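Side-chain contacts in echicetin A-chain (PDB 1OZ7), which forms one subunit of a snake-venom C-type-lectin-like protein that binds platelet GPIbalpha, inhibiting aggregation by itself but promoting it when IgM kappa is bound too: residues Y12-F17 / E48-I53; P4-N9 / C125-P130. All coordinates share one frame; numbering follows the deposited sequence.

Interaction 1 of 2, residues Y12-F17 / E48-I53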
ATOM      1  N   TYR A  12      24.891  15.787   2.725  1.00 33.22           N
ATOM      2  CA  TYR A  12      23.679  16.272   2.073  1.00 29.89           C
ATOM      3  C   TYR A  12      23.128  17.355   2.983  1.00 27.28           C
ATOM      4  O   TYR A  12      23.349  17.315   4.193  1.00 25.94           O
ATOM      5  CB  TYR A  12      22.647  15.151   1.950  1.00 32.53           C
ATOM      6  CG  TYR A  12      22.619  14.443   0.617  1.00 35.79           C
ATOM      7  CD1 TYR A  12      22.070  15.053  -0.508  1.00 37.76           C
ATOM      8  CD2 TYR A  12      23.119  13.149   0.486  1.00 40.17           C
ATOM      9  CE1 TYR A  12      22.017  14.391  -1.736  1.00 41.16           C
ATOM     10  CE2 TYR A  12      23.073  12.479  -0.736  1.00 43.27           C
ATOM     11  CZ  TYR A  12      22.521  13.104  -1.841  1.00 43.77           C
ATOM     12  OH  TYR A  12      22.478  12.438  -3.048  1.00 46.56           O
ATOM     13  N   CYS A  13      22.418  18.320   2.409  1.00 26.03           N
ATOM     14  CA  CYS A  13      21.825  19.402   3.185  1.00 24.16           C
ATOM     15  C   CYS A  13      20.330  19.167   3.247  1.00 23.84           C
ATOM     16  O   CYS A  13      19.722  18.805   2.244  1.00 19.32           O
ATOM     17  CB  CYS A  13      22.111  20.750   2.533  1.00 26.23           C
ATOM     18  SG  CYS A  13      23.889  21.141   2.407  1.00 29.99           S
ATOM     19  N   TYR A  14      19.745  19.376   4.426  1.00 24.48           N
ATOM     20  CA  TYR A  14      18.318  19.159   4.638  1.00 24.48           C
ATOM     21  C   TYR A  14      17.660  20.269   5.426  1.00 25.17           C
ATOM     22  O   TYR A  14      18.234  20.796   6.383  1.00 24.36           O
ATOM     23  CB  TYR A  14      18.059  17.888   5.457  1.00 24.93           C
ATOM     24  CG  TYR A  14      18.679  16.605   4.969  1.00 24.96           C
ATOM     25  CD1 TYR A  14      20.061  16.453   4.894  1.00 24.81           C
ATOM     26  CD2 TYR A  14      17.875  15.510   4.644  1.00 25.06           C
ATOM     27  CE1 TYR A  14      20.627  15.237   4.514  1.00 26.10           C
ATOM     28  CE2 TYR A  14      18.429  14.298   4.261  1.00 24.64           C
ATOM     29  CZ  TYR A  14      19.802  14.166   4.199  1.00 25.61           C
ATOM     30  OH  TYR A  14      20.346  12.961   3.830  1.00 23.75           O
ATOM     31  N   MET A  15      16.431  20.598   5.047  1.00 24.45           N
ATOM     32  CA  MET A  15      15.679  21.577   5.795  1.00 24.29           C
ATOM     33  C   MET A  15      14.192  21.273   5.762  1.00 23.95           C
ATOM     34  O   MET A  15      13.627  20.942   4.721  1.00 24.41           O
ATOM     35  CB  MET A  15      15.918  22.990   5.288  1.00 26.51           C
ATOM     36  CG  MET A  15      15.133  24.013   6.088  1.00 29.60           C
ATOM     37  SD  MET A  15      15.787  25.674   5.933  1.00 43.03           S
ATOM     38  CE  MET A  15      15.799  26.203   7.673  1.00 35.36           C
ATOM     39  N   LEU A  16      13.571  21.373   6.926  1.00 22.99           N
ATOM     40  CA  LEU A  16      12.147  21.150   7.060  1.00 23.17           C
ATOM     41  C   LEU A  16      11.501  22.521   6.981  1.00 22.35           C
ATOM     42  O   LEU A  16      11.940  23.450   7.642  1.00 23.24           O
ATOM     43  CB  LEU A  16      11.845  20.510   8.408  1.00 23.63           C
ATOM     44  N   PHE A  17      10.464  22.650   6.166  1.00 22.90           N
ATOM     45  CA  PHE A  17       9.758  23.915   6.020  1.00 22.57           C
ATOM     46  C   PHE A  17       8.345  23.814   6.556  1.00 24.91           C
ATOM     47  O   PHE A  17       7.559  22.977   6.112  1.00 24.40           O
ATOM     48  CB  PHE A  17       9.726  24.316   4.558  1.00 20.99           C
ATOM     49  CG  PHE A  17      11.063  24.702   4.029  1.00 23.02           C
ATOM     50  CD1 PHE A  17      11.541  25.996   4.202  1.00 21.91           C
ATOM     51  CD2 PHE A  17      11.879  23.757   3.425  1.00 22.30           C
ATOM     52  CE1 PHE A  17      12.807  26.333   3.787  1.00 21.58           C
ATOM     53  CE2 PHE A  17      13.146  24.087   3.009  1.00 20.23           C
ATOM     54  CZ  PHE A  17      13.616  25.371   3.187  1.00 19.76           C
ATOM     55  N   GLU A  48      16.442   8.011   7.625  1.00 17.87           N
ATOM     56  CA  GLU A  48      15.039   8.094   8.041  1.00 18.83           C
ATOM     57  C   GLU A  48      14.995   8.697   9.430  1.00 19.28           C
ATOM     58  O   GLU A  48      14.122   9.507   9.760  1.00 16.46           O
ATOM     59  CB  GLU A  48      14.422   6.702   8.071  1.00 16.19           C
ATOM     60  N   ILE A  49      15.962   8.286  10.242  1.00 20.85           N
ATOM     61  CA  ILE A  49      16.073   8.758  11.605  1.00 21.59           C
ATOM     62  C   ILE A  49      16.546  10.209  11.685  1.00 21.91           C
ATOM     63  O   ILE A  49      16.064  10.969  12.515  1.00 22.51           O
ATOM     64  CB  ILE A  49      16.997   7.814  12.401  1.00 23.56           C
ATOM     65  CG1 ILE A  49      16.141   6.825  13.190  1.00 20.61           C
ATOM     66  CG2 ILE A  49      17.938   8.593  13.289  1.00 27.58           C
ATOM     67  CD1 ILE A  49      16.930   5.724  13.809  1.00 21.58           C
ATOM     68  N   LEU A  50      17.468  10.605  10.815  1.00 21.24           N
ATOM     69  CA  LEU A  50      17.965  11.985  10.832  1.00 22.18           C
ATOM     70  C   LEU A  50      16.893  12.983  10.375  1.00 23.10           C
ATOM     71  O   LEU A  50      16.935  14.156  10.737  1.00 22.51           O
ATOM     72  CB  LEU A  50      19.225  12.093   9.952  1.00 18.47           C
ATOM     73  CG  LEU A  50      19.874  13.414   9.516  1.00 15.42           C
ATOM     74  CD1 LEU A  50      18.982  14.114   8.516  1.00 14.72           C
ATOM     75  CD2 LEU A  50      20.169  14.305  10.700  1.00 14.24           C
ATOM     76  N   VAL A  51      15.929  12.510   9.590  1.00 23.35           N
ATOM     77  CA  VAL A  51      14.854  13.369   9.097  1.00 23.10           C
ATOM     78  C   VAL A  51      13.702  13.567  10.099  1.00 23.59           C
ATOM     79  O   VAL A  51      13.245  14.693  10.303  1.00 23.81           O
ATOM     80  CB  VAL A  51      14.253  12.817   7.787  1.00 21.27           C
ATOM     81  CG1 VAL A  51      13.107  13.714   7.328  1.00 21.66           C
ATOM     82  CG2 VAL A  51      15.319  12.746   6.717  1.00 23.04           C
ATOM     83  N   ASP A  52      13.223  12.484  10.707  1.00 24.25           N
ATOM     84  CA  ASP A  52      12.128  12.595  11.667  1.00 25.40           C
ATOM     85  C   ASP A  52      12.510  13.533  12.801  1.00 26.09           C
ATOM     86  O   ASP A  52      11.678  14.313  13.281  1.00 25.00           O
ATOM     87  CB  ASP A  52      11.771  11.237  12.231  1.00 25.22           C
ATOM     88  N   ILE A  53      13.777  13.453  13.209  1.00 25.56           N
ATOM     89  CA  ILE A  53      14.299  14.273  14.285  1.00 27.04           C
ATOM     90  C   ILE A  53      14.442  15.723  13.847  1.00 26.39           C
ATOM     91  O   ILE A  53      14.345  16.634  14.677  1.00 25.60           O
ATOM     92  CB  ILE A  53      15.666  13.738  14.775  1.00 29.24           C
ATOM     93  CG1 ILE A  53      16.219  14.645  15.878  1.00 32.05           C
ATOM     94  CG2 ILE A  53      16.641  13.649  13.610  1.00 33.24           C
ATOM     95  CD1 ILE A  53      17.578  14.217  16.400  1.00 36.80           C
TER
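Leu50 sets its CD1 methyl over the face of the Tyr14 ring. The methyl lies 4.1 Å from the ring centroid and only 5° off the ring normal. This is a CH-pi contact centred on the ring rather than on its rim. CD1 is the branch that does the touching. The other methyl, Leu50 CD2, turns from the ring and stays 6.2 Å from Tyr14 CD1. The leucine reaches across because its CG is anti to the backbone N (chi1 168°), which carries the branch point out from the helix toward the strand.

Val51 adds a second methyl beside the first. Its CG2 comes to the ring obliquely and is 4.3 Å from Tyr14 CE2. The two methyls lie side by side, with Leu50 CD1 4.3 Å from Val51 CG2. Tyr14 thus meets an apolar pair from successive helix residues, one over its face and one approaching obliquely. No hydrogen bond joins the segments, and the backbones stay well apart, with Tyr14 CA 8.1 Å from Val51 CA. The polar end of the tyrosine is held elsewhere: its OH is hydrogen-bonded to OE1 of Glu47, one turn earlier on the helix that supplies the methyls. The ring is therefore fixed both by packing and at its hydroxyl. Glu47 OE1 also forms a salt bridge with Lys126 NZ, so the tyrosine hydroxyl and the lysine ammonium meet the same carboxylate oxygen.

In the C-type lectin fold this contact seats helix 45-58 against one face of the four-stranded sheet. Strand 12-21 supplies Tyr14 from inside that sheet. Lys126 of strand 121-127 and Asn9 of strand 7-9, the two flanking strands, also touch its side chain.

Interaction 2 of 2, residues P4-N9 / C125-P130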
ATOM      1  N   PRO A   4      22.774  28.631   6.081  1.00 42.72           N
ATOM      2  CA  PRO A   4      22.288  28.869   7.441  1.00 43.99           C
ATOM      3  C   PRO A   4      20.880  28.316   7.626  1.00 43.14           C
ATOM      4  O   PRO A   4      20.022  28.485   6.759  1.00 44.19           O
ATOM      5  CB  PRO A   4      22.335  30.392   7.563  1.00 45.75           C
ATOM      6  CG  PRO A   4      23.471  30.762   6.645  1.00 46.21           C
ATOM      7  CD  PRO A   4      23.177  29.896   5.445  1.00 44.80           C
ATOM      8  N   GLY A   5      20.654  27.646   8.749  1.00 40.76           N
ATOM      9  CA  GLY A   5      19.342  27.088   9.024  1.00 39.21           C
ATOM     10  C   GLY A   5      19.171  25.678   8.497  1.00 36.49           C
ATOM     11  O   GLY A   5      18.254  24.967   8.904  1.00 37.35           O
ATOM     12  N   TRP A   6      20.047  25.275   7.581  1.00 32.73           N
ATOM     13  CA  TRP A   6      19.987  23.938   7.005  1.00 28.80           C
ATOM     14  C   TRP A   6      20.872  22.999   7.794  1.00 26.79           C
ATOM     15  O   TRP A   6      21.827  23.430   8.428  1.00 27.16           O
ATOM     16  CB  TRP A   6      20.453  23.952   5.551  1.00 25.75           C
ATOM     17  CG  TRP A   6      19.521  24.660   4.618  1.00 23.16           C
ATOM     18  CD1 TRP A   6      19.232  25.993   4.599  1.00 22.73           C
ATOM     19  CD2 TRP A   6      18.786  24.073   3.540  1.00 20.11           C
ATOM     20  NE1 TRP A   6      18.367  26.275   3.568  1.00 21.01           N
ATOM     21  CE2 TRP A   6      18.078  25.111   2.904  1.00 19.69           C
ATOM     22  CE3 TRP A   6      18.658  22.768   3.052  1.00 18.84           C
ATOM     23  CZ2 TRP A   6      17.252  24.884   1.801  1.00 19.10           C
ATOM     24  CZ3 TRP A   6      17.831  22.541   1.953  1.00 20.00           C
ATOM     25  CH2 TRP A   6      17.142  23.594   1.344  1.00 19.48           C
ATOM     26  N   SER A   7      20.549  21.711   7.752  1.00 25.30           N
ATOM     27  CA  SER A   7      21.333  20.710   8.467  1.00 24.53           C
ATOM     28  C   SER A   7      22.024  19.752   7.510  1.00 22.11           C
ATOM     29  O   SER A   7      21.602  19.584   6.365  1.00 23.40           O
ATOM     30  CB  SER A   7      20.440  19.929   9.429  1.00 21.57           C
ATOM     31  OG  SER A   7      19.966  20.778  10.451  1.00 25.77           O
ATOM     32  N   SER A   8      23.081  19.112   7.991  1.00 20.70           N
ATOM     33  CA  SER A   8      23.844  18.181   7.169  1.00 21.63           C
ATOM     34  C   SER A   8      23.850  16.726   7.646  1.00 18.75           C
ATOM     35  O   SER A   8      23.860  16.433   8.846  1.00 15.05           O
ATOM     36  CB  SER A   8      25.285  18.676   7.046  1.00 23.94           C
ATOM     37  OG  SER A   8      26.061  17.772   6.274  1.00 32.41           O
ATOM     38  N   ASN A   9      23.844  15.816   6.680  1.00 18.59           N
ATOM     39  CA  ASN A   9      23.876  14.386   6.958  1.00 20.41           C
ATOM     40  C   ASN A   9      24.339  13.708   5.682  1.00 19.89           C
ATOM     41  O   ASN A   9      23.864  14.044   4.594  1.00 19.20           O
ATOM     42  CB  ASN A   9      22.489  13.857   7.343  1.00 19.54           C
ATOM     43  CG  ASN A   9      22.489  12.356   7.587  1.00 21.48           C
ATOM     44  OD1 ASN A   9      22.848  11.884   8.666  1.00 20.11           O
ATOM     45  ND2 ASN A   9      22.109  11.594   6.566  1.00 18.89           N
ATOM     46  N   CYS A 125      13.143  19.515   2.502  1.00 19.23           N
ATOM     47  CA  CYS A 125      13.898  19.613   1.266  1.00 21.49           C
ATOM     48  C   CYS A 125      15.238  18.956   1.474  1.00 21.64           C
ATOM     49  O   CYS A 125      15.666  18.727   2.605  1.00 23.22           O
ATOM     50  CB  CYS A 125      14.130  21.067   0.856  1.00 22.11           C
ATOM     51  SG  CYS A 125      12.690  22.013   0.266  1.00 26.13           S
ATOM     52  N   LYS A 126      15.914  18.684   0.368  1.00 24.12           N
ATOM     53  CA  LYS A 126      17.216  18.036   0.404  1.00 23.36           C
ATOM     54  C   LYS A 126      17.935  18.313  -0.911  1.00 24.06           C
ATOM     55  O   LYS A 126      17.301  18.493  -1.958  1.00 21.54           O
ATOM     56  CB  LYS A 126      17.014  16.534   0.609  1.00 23.50           C
ATOM     57  CG  LYS A 126      18.246  15.649   0.467  1.00 22.09           C
ATOM     58  CD  LYS A 126      17.844  14.190   0.672  1.00 22.98           C
ATOM     59  CE  LYS A 126      18.933  13.217   0.263  1.00 24.40           C
ATOM     60  NZ  LYS A 126      18.441  11.805   0.273  1.00 21.90           N
ATOM     61  N   TYR A 127      19.259  18.381  -0.842  1.00 26.10           N
ATOM     62  CA  TYR A 127      20.075  18.608  -2.024  1.00 28.90           C
ATOM     63  C   TYR A 127      21.554  18.419  -1.660  1.00 31.02           C
ATOM     64  O   TYR A 127      21.953  18.610  -0.507  1.00 29.12           O
ATOM     65  CB  TYR A 127      19.826  20.014  -2.577  1.00 29.63           C
ATOM     66  CG  TYR A 127      20.495  21.116  -1.797  1.00 29.80           C
ATOM     67  CD1 TYR A 127      21.858  21.373  -1.951  1.00 29.99           C
ATOM     68  CD2 TYR A 127      19.774  21.899  -0.896  1.00 28.73           C
ATOM     69  CE1 TYR A 127      22.484  22.375  -1.232  1.00 30.22           C
ATOM     70  CE2 TYR A 127      20.395  22.904  -0.171  1.00 29.35           C
ATOM     71  CZ  TYR A 127      21.750  23.134  -0.348  1.00 32.43           C
ATOM     72  OH  TYR A 127      22.377  24.129   0.358  1.00 38.65           O
ATOM     73  N   PRO A 128      22.380  18.026  -2.645  1.00 33.09           N
ATOM     74  CA  PRO A 128      23.818  17.797  -2.471  1.00 33.98           C
ATOM     75  C   PRO A 128      24.650  19.030  -2.800  1.00 35.62           C
ATOM     76  O   PRO A 128      24.578  19.549  -3.908  1.00 34.59           O
ATOM     77  CB  PRO A 128      24.090  16.661  -3.438  1.00 33.57           C
ATOM     78  CG  PRO A 128      23.224  17.048  -4.612  1.00 35.09           C
ATOM     79  CD  PRO A 128      21.923  17.523  -3.957  1.00 33.45           C
ATOM     80  N   VAL A 129      25.447  19.494  -1.842  1.00 38.40           N
ATOM     81  CA  VAL A 129      26.281  20.669  -2.072  1.00 43.48           C
ATOM     82  C   VAL A 129      27.118  20.562  -3.354  1.00 46.76           C
ATOM     83  O   VAL A 129      27.329  21.560  -4.044  1.00 46.50           O
ATOM     84  CB  VAL A 129      27.222  20.929  -0.883  1.00 44.08           C
ATOM     85  CG1 VAL A 129      27.988  22.227  -1.104  1.00 45.05           C
ATOM     86  CG2 VAL A 129      26.423  20.991   0.403  1.00 43.56           C
ATOM     87  N   PRO A 130      27.618  19.355  -3.680  1.00 50.30           N
ATOM     88  CA  PRO A 130      28.421  19.168  -4.894  1.00 53.78           C
ATOM     89  C   PRO A 130      27.569  19.251  -6.160  1.00 56.50           C
ATOM     90  O   PRO A 130      27.964  18.752  -7.218  1.00 56.95           O
ATOM     91  CB  PRO A 130      29.015  17.773  -4.707  1.00 53.59           C
ATOM     92  CG  PRO A 130      29.098  17.638  -3.224  1.00 54.09           C
ATOM     93  CD  PRO A 130      27.766  18.190  -2.791  1.00 52.23           C
TER
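The two backbones are not direct neighbours: the nearest alpha carbons, Trp6 CA and Lys126 CA, are 9.3 Å apart, and no hydrogen bond links the segments. Side chains bridge the distance. The chain enters through Gly5, whose positive phi of 90° suits glycine, and Trp6 follows just before strand 7-9 begins.

Trp6 and Tyr127 make the main contact, an offset edge-to-face pair. The ring centroids, taken on the six-membered ring of Trp6, are 5.0 Å apart and the planes meet at 67°. Tyr127 presents the edge and Trp6 the face. The touching edge is the CD2-CE2 side of the tyrosine. Tyr127 CE2 stands 3.3 Å from Trp6 CZ3, a close approach, and sits toward the rim of the indole rather than over the middle of its benzene part. Tyr127 CD2 follows at 3.5 Å from the same Trp6 CZ3. The tyrosine's first torsion, 76°, places CG between the backbone N and the carbonyl carbon. From there the ring end swings nearer to Trp6 than the start of the side chain would suggest.

Cys125 is the smaller partner. Its CB meets the far corner of the indole obliquely, 4.0 Å from Trp6 CH2. Its SG is committed to the disulfide with Cys30. That link from the first helix, 23-33, to the last strand, 121-127, is a hallmark of the C-type lectin fold, which brings its N- and C-terminal parts together in one sheet.

The contact spans strand 12-21, which lies between strands 7-9 and 121-127. Met15 of that middle strand also touches Trp6. Gln33 of helix 23-33 meets Trp6 as well, and Phe29 meets Cys125, so this cluster lies on the helix 23-33 side of the sheet.

In the fold
Both contacts use the same antiparallel sheet, and their centres are about 9 Å apart. Interaction 1 is the more buried and joins the inner strand 12-21 to helix 45-58. Interaction 2 is partly buried, lies farther from the centre of the chain, and brings the N-terminal and C-terminal parts of the chain together. Backbone hydrogen bonds connect them: Met15 pairs with Cys125 and Tyr14 with Ser7. Alternation along strand 12-21 sends Tyr14 toward helix 45-58 and Met15 toward Trp6, so the contacts occupy opposite faces of the sheet. The chemistry differs accordingly. Aliphatic methyls meet a ring in interaction 1, whereas two aromatic rings pack beside a disulfide-bonded cysteine in interaction 2.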